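Long-range contacts in 6-aminohexanoate-dimer hydrolase (PDB 4GB7), which probably hydrolyses the amide bond of 6-aminohexanoate dimers, as a member of the serine beta-lactamase-like family: residues A[144-149]-A[256-261]; A[181-186]-A[354-359]. All blocks are in the same frame, centred on the assembly; numbering follows the deposited sequence.

Interaction 1 (A[144-149]-A[256-261])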
ATOM      1  N   VAL A 144       2.924   3.071  -2.877  1.00 17.34           N
ATOM      2  CA  VAL A 144       3.960   2.761  -3.866  1.00 18.10           C
ATOM      3  C   VAL A 144       3.581   3.259  -5.274  1.00 16.71           C
ATOM      4  O   VAL A 144       4.442   3.526  -6.063  1.00 17.98           O
ATOM      5  CB  VAL A 144       4.389   1.287  -3.853  1.00 15.64           C
ATOM      6  CG1 VAL A 144       4.993   0.950  -2.479  1.00 16.36           C
ATOM      7  CG2 VAL A 144       3.258   0.325  -4.262  1.00 15.40           C
ATOM      8  N   PHE A 145       2.299   3.412  -5.535  1.00 15.69           N
ATOM      9  CA  PHE A 145       1.807   3.955  -6.818  1.00 14.52           C
ATOM     10  C   PHE A 145       2.084   5.419  -6.915  1.00 16.91           C
ATOM     11  O   PHE A 145       2.539   5.866  -7.968  1.00 19.50           O
ATOM     12  CB  PHE A 145       0.332   3.603  -6.990  1.00 17.20           C
ATOM     13  CG  PHE A 145       0.124   2.121  -7.193  1.00 18.34           C
ATOM     14  CD1 PHE A 145       0.213   1.575  -8.436  1.00 20.90           C
ATOM     15  CD2 PHE A 145      -0.118   1.309  -6.124  1.00 16.61           C
ATOM     16  CE1 PHE A 145       0.093   0.216  -8.622  1.00 20.39           C
ATOM     17  CE2 PHE A 145      -0.259  -0.034  -6.281  1.00 18.60           C
ATOM     18  CZ  PHE A 145      -0.157  -0.588  -7.530  1.00 16.46           C
ATOM     19  N   THR A 146       1.783   6.175  -5.852  1.00 16.30           N
ATOM     20  CA  THR A 146       2.185   7.575  -5.788  1.00 17.94           C
ATOM     21  C   THR A 146       3.687   7.723  -5.903  1.00 15.39           C
ATOM     22  O   THR A 146       4.180   8.563  -6.688  1.00 17.35           O
ATOM     23  CB  THR A 146       1.635   8.252  -4.522  1.00 17.41           C
ATOM     24  OG1 THR A 146       0.215   8.373  -4.667  1.00 21.45           O
ATOM     25  CG2 THR A 146       2.236   9.651  -4.285  1.00 19.90           C
ATOM     26  N   GLY A 147       4.434   6.922  -5.183  1.00 18.41           N
ATOM     27  CA  GLY A 147       5.909   6.957  -5.255  1.00 18.83           C
ATOM     28  C   GLY A 147       6.443   6.713  -6.672  1.00 17.72           C
ATOM     29  O   GLY A 147       7.330   7.412  -7.162  1.00 17.68           O
ATOM     30  N   ALA A 148       5.889   5.715  -7.336  1.00 17.15           N
ATOM     31  CA  ALA A 148       6.313   5.352  -8.690  1.00 18.39           C
ATOM     32  C   ALA A 148       6.099   6.487  -9.670  1.00 17.14           C
ATOM     33  O   ALA A 148       6.973   6.731 -10.515  1.00 19.28           O
ATOM     34  CB  ALA A 148       5.566   4.118  -9.151  1.00 17.34           C
ATOM     35  N   ILE A 149       4.943   7.158  -9.567  1.00 16.82           N
ATOM     36  CA  ILE A 149       4.597   8.270 -10.470  1.00 16.47           C
ATOM     37  C   ILE A 149       5.469   9.469 -10.158  1.00 16.89           C
ATOM     38  O   ILE A 149       5.928  10.160 -11.104  1.00 19.39           O
ATOM     39  CB  ILE A 149       3.075   8.632 -10.464  1.00 18.49           C
ATOM     40  CG1 ILE A 149       2.281   7.394 -10.962  1.00 20.98           C
ATOM     41  CG2 ILE A 149       2.784   9.879 -11.322  1.00 18.26           C
ATOM     42  CD1 ILE A 149       0.796   7.413 -10.646  1.00 25.00           C
ATOM     43  N   THR A 256       0.436  14.622   0.067  1.00 18.68           N
ATOM     44  CA  THR A 256       1.081  15.824  -0.502  1.00 17.38           C
ATOM     45  C   THR A 256       1.676  15.524  -1.888  1.00 17.51           C
ATOM     46  O   THR A 256       1.513  16.276  -2.866  1.00 17.37           O
ATOM     47  CB  THR A 256       2.123  16.393   0.454  1.00 16.28           C
ATOM     48  OG1 THR A 256       1.497  16.755   1.713  1.00 21.07           O
ATOM     49  CG2 THR A 256       2.807  17.661  -0.140  1.00 15.81           C
ATOM     50  N   LEU A 257       2.433  14.461  -1.955  1.00 19.68           N
ATOM     51  CA  LEU A 257       2.987  13.977  -3.219  1.00 19.18           C
ATOM     52  C   LEU A 257       1.903  13.792  -4.285  1.00 16.69           C
ATOM     53  O   LEU A 257       2.075  14.160  -5.415  1.00 18.00           O
ATOM     54  CB  LEU A 257       3.786  12.672  -2.987  1.00 17.77           C
ATOM     55  CG  LEU A 257       5.084  12.772  -2.189  1.00 17.69           C
ATOM     56  CD1 LEU A 257       5.668  11.404  -1.879  1.00 20.51           C
ATOM     57  CD2 LEU A 257       6.108  13.646  -2.934  1.00 18.88           C
ATOM     58  N   ALA A 258       0.778  13.195  -3.923  1.00 17.35           N
ATOM     59  CA  ALA A 258      -0.335  13.046  -4.871  1.00 17.86           C
ATOM     60  C   ALA A 258      -0.897  14.390  -5.346  1.00 18.93           C
ATOM     61  O   ALA A 258      -1.283  14.519  -6.504  1.00 18.37           O
ATOM     62  CB  ALA A 258      -1.419  12.136  -4.315  1.00 18.41           C
ATOM     63  N   TRP A 259      -0.966  15.380  -4.439  1.00 18.61           N
ATOM     64  CA  TRP A 259      -1.392  16.714  -4.808  1.00 17.26           C
ATOM     65  C   TRP A 259      -0.462  17.302  -5.838  1.00 17.88           C
ATOM     66  O   TRP A 259      -0.906  17.870  -6.820  1.00 19.40           O
ATOM     67  CB  TRP A 259      -1.483  17.592  -3.560  1.00 19.05           C
ATOM     68  CG  TRP A 259      -2.233  18.879  -3.682  1.00 19.71           C
ATOM     69  CD1 TRP A 259      -2.814  19.463  -4.817  1.00 19.21           C
ATOM     70  CD2 TRP A 259      -2.548  19.769  -2.582  1.00 20.18           C
ATOM     71  NE1 TRP A 259      -3.456  20.644  -4.490  1.00 21.81           N
ATOM     72  CE2 TRP A 259      -3.301  20.897  -3.152  1.00 22.01           C
ATOM     73  CE3 TRP A 259      -2.281  19.754  -1.225  1.00 20.59           C
ATOM     74  CZ2 TRP A 259      -3.776  21.922  -2.360  1.00 23.69           C
ATOM     75  CZ3 TRP A 259      -2.757  20.794  -0.434  1.00 22.24           C
ATOM     76  CH2 TRP A 259      -3.479  21.862  -0.994  1.00 24.10           C
ATOM     77  N   ILE A 260       0.829  17.058  -5.692  1.00 17.47           N
ATOM     78  CA  ILE A 260       1.802  17.475  -6.687  1.00 19.71           C
ATOM     79  C   ILE A 260       1.548  16.795  -8.040  1.00 19.14           C
ATOM     80  O   ILE A 260       1.526  17.457  -9.085  1.00 20.11           O
ATOM     81  CB  ILE A 260       3.237  17.200  -6.216  1.00 18.96           C
ATOM     82  CG1 ILE A 260       3.553  18.069  -4.985  1.00 18.22           C
ATOM     83  CG2 ILE A 260       4.261  17.461  -7.316  1.00 21.43           C
ATOM     84  CD1 ILE A 260       4.821  17.710  -4.265  1.00 20.50           C
ATOM     85  N   ILE A 261       1.319  15.484  -8.024  1.00 17.51           N
ATOM     86  CA  ILE A 261       0.984  14.768  -9.264  1.00 17.53           C
ATOM     87  C   ILE A 261      -0.180  15.455  -9.988  1.00 18.17           C
ATOM     88  O   ILE A 261      -0.120  15.703 -11.213  1.00 20.50           O
ATOM     89  CB  ILE A 261       0.662  13.294  -8.992  1.00 17.80           C
ATOM     90  CG1 ILE A 261       1.919  12.553  -8.497  1.00 17.36           C
ATOM     91  CG2 ILE A 261       0.104  12.582 -10.242  1.00 20.06           C
ATOM     92  CD1 ILE A 261       1.670  11.165  -7.964  1.00 18.82           C
TER
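T146 and I149 on helix 143-155 face L257, A258 and I261 on helix 251-265. The contact is apolar and buried, and no hydrogen bond crosses it. The two segments cross at 47°, with their axes 9.6 Å apart at the closest point.

The tight part is at T146. Its CA lies 6.1 Å from CA of A258. OG1 of T146 is anti to the carbonyl carbon (chi1 -70°), which leaves the methyl CG2 anti to the backbone N and directed at the other helix. There CG2 of T146 sits 3.6 Å from CB of L257 and 3.8 Å from the backbone N of A258. The small side chain of A258 is consistent with this close approach. The hydroxyl side is looser: OG1 of T146 is 4.1 Å from CB of A258.

One turn on, the backbones are wider apart, with CA of I149 7.5 Å from CA of I261. Side chains bridge this gap. The two isoleucines cross at about a right angle, and CD1 of I261 reaches CG2 of I149 at 3.8 Å. The same CD1 also touches the carbonyl O of T146.

All five touching residues are buried, so the looser parts are not a solvent face. Helix 269-278 lies against the contact through L269, N272 and V273. A299, in a loop, touches T146 and A258. L257 also packs on helix 182-186, at L185 and M186.

Interaction 2 (A[181-186]-A[354-359])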
ATOM      1  N   THR A 181      11.053  18.764   1.318  1.00 18.62           N
ATOM      2  CA  THR A 181      11.389  18.439  -0.068  1.00 19.77           C
ATOM      3  C   THR A 181      10.602  17.220  -0.491  1.00 19.32           C
ATOM      4  O   THR A 181      10.140  16.437   0.354  1.00 20.13           O
ATOM      5  CB  THR A 181      12.889  18.139  -0.321  1.00 17.34           C
ATOM      6  OG1 THR A 181      13.282  16.948   0.384  1.00 22.02           O
ATOM      7  CG2 THR A 181      13.814  19.325   0.043  1.00 21.76           C
ATOM      8  N   LEU A 182      10.476  17.043  -1.801  1.00 19.82           N
ATOM      9  CA  LEU A 182       9.787  15.876  -2.313  1.00 19.98           C
ATOM     10  C   LEU A 182      10.467  14.590  -1.838  1.00 18.47           C
ATOM     11  O   LEU A 182       9.770  13.630  -1.473  1.00 20.82           O
ATOM     12  CB  LEU A 182       9.691  15.895  -3.823  1.00 20.68           C
ATOM     13  CG  LEU A 182       8.538  16.713  -4.367  1.00 22.41           C
ATOM     14  CD1 LEU A 182       8.562  18.177  -3.943  1.00 25.05           C
ATOM     15  CD2 LEU A 182       8.482  16.573  -5.880  1.00 23.69           C
ATOM     16  N   GLN A 183      11.797  14.568  -1.859  1.00 18.58           N
ATOM     17  CA  GLN A 183      12.564  13.432  -1.391  1.00 19.50           C
ATOM     18  C   GLN A 183      12.275  13.109   0.079  1.00 19.11           C
ATOM     19  O   GLN A 183      12.104  11.934   0.427  1.00 19.82           O
ATOM     20  CB  GLN A 183      14.069  13.587  -1.686  1.00 21.66           C
ATOM     21  CG  GLN A 183      14.835  12.274  -1.482  1.00 21.37           C
ATOM     22  CD  GLN A 183      14.354  11.161  -2.409  1.00 19.23           C
ATOM     23  OE1 GLN A 183      14.352  11.305  -3.617  1.00 22.38           O
ATOM     24  NE2 GLN A 183      13.966  10.030  -1.833  1.00 20.64           N
ATOM     25  N   GLN A 184      12.221  14.133   0.926  1.00 22.20           N
ATOM     26  CA  GLN A 184      11.818  13.955   2.346  1.00 21.50           C
ATOM     27  C   GLN A 184      10.457  13.318   2.502  1.00 19.03           C
ATOM     28  O   GLN A 184      10.255  12.426   3.366  1.00 19.92           O
ATOM     29  CB  GLN A 184      11.949  15.279   3.117  1.00 20.52           C
ATOM     30  CG  GLN A 184      13.424  15.616   3.308  1.00 19.24           C
ATOM     31  CD  GLN A 184      13.669  17.095   3.707  1.00 22.05           C
ATOM     32  OE1 GLN A 184      12.737  17.964   3.647  1.00 20.89           O
ATOM     33  NE2 GLN A 184      14.902  17.399   4.080  1.00 26.09           N
ATOM     34  N   LEU A 185       9.518  13.753   1.670  1.00 18.68           N
ATOM     35  CA  LEU A 185       8.167  13.165   1.651  1.00 20.00           C
ATOM     36  C   LEU A 185       8.224  11.696   1.214  1.00 18.49           C
ATOM     37  O   LEU A 185       7.628  10.775   1.889  1.00 18.07           O
ATOM     38  CB  LEU A 185       7.231  13.983   0.758  1.00 20.46           C
ATOM     39  CG  LEU A 185       6.910  15.399   1.203  1.00 18.65           C
ATOM     40  CD1 LEU A 185       6.370  16.254   0.056  1.00 20.71           C
ATOM     41  CD2 LEU A 185       5.925  15.471   2.358  1.00 18.69           C
HETATM   42  N   MSE A 186       8.900  11.461   0.100  1.00 18.23           N
HETATM   43  CA  MSE A 186       9.137  10.091  -0.421  1.00 19.39           C
HETATM   44  C   MSE A 186       9.719   9.133   0.636  1.00 17.63           C
HETATM   45  O   MSE A 186       9.344   7.936   0.704  1.00 19.35           O
HETATM   46  CB  MSE A 186      10.059  10.137  -1.647  1.00 20.77           C
HETATM   47  CG  MSE A 186       9.434  10.689  -2.918  1.00 20.47           C
HETATM   48 SE   MSE A 186       8.227   9.380  -3.667  0.70 21.23          SE
HETATM   49  CE  MSE A 186       9.533   8.541  -4.780  1.00 19.98           C
ATOM     50  N   SER A 354      14.852  -0.314   6.982  1.00 21.01           N
ATOM     51  CA  SER A 354      14.968   0.985   6.336  1.00 20.21           C
ATOM     52  C   SER A 354      13.720   1.258   5.531  1.00 19.88           C
ATOM     53  O   SER A 354      12.871   0.385   5.374  1.00 21.50           O
ATOM     54  CB  SER A 354      16.180   1.062   5.425  1.00 21.14           C
ATOM     55  OG  SER A 354      17.383   0.843   6.111  1.00 21.22           O
ATOM     56  N   TYR A 355      13.630   2.482   5.016  1.00 19.13           N
ATOM     57  CA  TYR A 355      12.469   2.897   4.231  1.00 16.50           C
ATOM     58  C   TYR A 355      12.936   3.901   3.182  1.00 16.74           C
ATOM     59  O   TYR A 355      13.634   4.862   3.524  1.00 21.02           O
ATOM     60  CB  TYR A 355      11.458   3.556   5.118  1.00 18.13           C
ATOM     61  CG  TYR A 355      10.116   3.899   4.485  1.00 20.16           C
ATOM     62  CD1 TYR A 355       9.943   5.042   3.727  1.00 19.88           C
ATOM     63  CD2 TYR A 355       8.997   3.052   4.668  1.00 16.66           C
ATOM     64  CE1 TYR A 355       8.691   5.385   3.216  1.00 17.69           C
ATOM     65  CE2 TYR A 355       7.757   3.379   4.142  1.00 19.57           C
ATOM     66  CZ  TYR A 355       7.608   4.517   3.387  1.00 18.26           C
ATOM     67  OH  TYR A 355       6.366   4.872   2.930  1.00 17.09           O
ATOM     68  N   HIS A 356      12.539   3.682   1.933  1.00 18.94           N
ATOM     69  CA  HIS A 356      12.968   4.541   0.830  1.00 17.42           C
ATOM     70  C   HIS A 356      11.875   4.590  -0.221  1.00 19.31           C
ATOM     71  O   HIS A 356      11.402   3.547  -0.678  1.00 18.48           O
ATOM     72  CB  HIS A 356      14.270   4.004   0.231  1.00 18.68           C
ATOM     73  CG  HIS A 356      14.983   4.983  -0.693  1.00 22.03           C
ATOM     74  ND1 HIS A 356      14.828   6.330  -0.608  1.00 22.21           N
ATOM     75  CD2 HIS A 356      15.912   4.761  -1.683  1.00 21.25           C
ATOM     76  CE1 HIS A 356      15.587   6.927  -1.537  1.00 22.76           C
ATOM     77  NE2 HIS A 356      16.274   5.978  -2.183  1.00 20.93           N
ATOM     78  N   ASN A 357      11.445   5.796  -0.597  1.00 19.39           N
ATOM     79  CA  ASN A 357      10.533   6.000  -1.715  1.00 19.42           C
ATOM     80  C   ASN A 357       9.240   5.181  -1.653  1.00 18.11           C
ATOM     81  O   ASN A 357       8.764   4.620  -2.643  1.00 18.55           O
ATOM     82  CB  ASN A 357      11.318   5.735  -3.028  1.00 18.61           C
ATOM     83  CG  ASN A 357      12.457   6.730  -3.222  1.00 19.89           C
ATOM     84  OD1 ASN A 357      12.367   7.874  -2.751  1.00 20.01           O
ATOM     85  ND2 ASN A 357      13.540   6.291  -3.889  1.00 22.72           N
ATOM     86  N   GLN A 358       8.675   5.153  -0.462  1.00 18.52           N
ATOM     87  CA  GLN A 358       7.390   4.529  -0.140  1.00 17.55           C
ATOM     88  C   GLN A 358       7.465   3.027   0.085  1.00 18.57           C
ATOM     89  O   GLN A 358       6.425   2.391   0.295  1.00 18.24           O
ATOM     90  CB  GLN A 358       6.253   4.934  -1.090  1.00 19.28           C
ATOM     91  CG  GLN A 358       6.118   6.463  -1.320  1.00 18.00           C
ATOM     92  CD  GLN A 358       5.571   7.199  -0.097  1.00 18.29           C
ATOM     93  OE1 GLN A 358       4.359   7.240   0.131  1.00 21.35           O
ATOM     94  NE2 GLN A 358       6.473   7.845   0.669  1.00 18.26           N
ATOM     95  N   TRP A 359       8.683   2.471   0.063  1.00 16.59           N
ATOM     96  CA  TRP A 359       8.915   1.017   0.304  1.00 18.06           C
ATOM     97  C   TRP A 359       9.705   0.722   1.597  1.00 19.05           C
ATOM     98  O   TRP A 359      10.652   1.433   1.967  1.00 19.16           O
ATOM     99  CB  TRP A 359       9.703   0.402  -0.851  1.00 16.91           C
ATOM    100  CG  TRP A 359       8.939   0.357  -2.128  1.00 17.95           C
ATOM    101  CD1 TRP A 359       8.893   1.329  -3.128  1.00 16.91           C
ATOM    102  CD2 TRP A 359       8.173  -0.750  -2.627  1.00 16.27           C
ATOM    103  NE1 TRP A 359       8.124   0.918  -4.151  1.00 17.93           N
ATOM    104  CE2 TRP A 359       7.657  -0.338  -3.905  1.00 17.01           C
ATOM    105  CE3 TRP A 359       7.816  -2.013  -2.124  1.00 17.74           C
ATOM    106  CZ2 TRP A 359       6.820  -1.136  -4.658  1.00 17.06           C
ATOM    107  CZ3 TRP A 359       6.997  -2.811  -2.899  1.00 20.13           C
ATOM    108  CH2 TRP A 359       6.505  -2.381  -4.153  1.00 17.67           C
TER
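This is a mainly polar contact between a short helix and a hairpin turn, in which Q183 in the first turn and M186 at the last residue of helix 182-186 meet N357 and Q358. The turn joins strands 354-356 and 359-361.

NE2 of Q183 donates to OD1 of N357 at 2.8 Å, with the two amide planes 63° apart. CG of Q183 is anti to the backbone N (chi1 -167°), and the bent chain then brings the amide nearer the turn. D187 OD2 takes a second bond from the same NE2. D187 OD1 accepts from N357 N and also bonds ND1 of H356.

NE2 of Q358 donates to O of M186 at 2.9 Å and lies well above the carbonyl plane. The backbone N of Q358 adds a weak bond to O of M186 at 3.1 Å. OE1 of Q358 bonds T254. Selenomethionine M186 crosses N357 obliquely; its CB lies 3.4 Å from OD1 of N357, and its CE also packs on that side chain.

Q358 also touches K143, which would be the lysine of an SxxK motif as in serine beta-lactamases. Helix 182-186 starts with a capping box of T181 and Q184. Its partner is a beta hairpin with a two-residue loop, a type I' turn from H356 to W359.

From the N terminus the chain passes 144-149, then 181-186. Next comes 256-261, which packs back on 144-149 and closes a loop of 106 residues in interaction 1. The chain reaches 354-359 last. Interaction 2 closes a longer loop, of 167 residues, back to 181-186. The two loops cross rather than nest. Interaction 1 ties two long helices together, and interaction 2 joins a short helix to a beta hairpin. Their centres are about 11 Å apart and they touch directly. CG1 of V144 packs on CE2 of W359 at 3.3 Å, while the side chain of M186 meets both G147 and L257. All four segments belong to the beta-lactamase-like part of the chain.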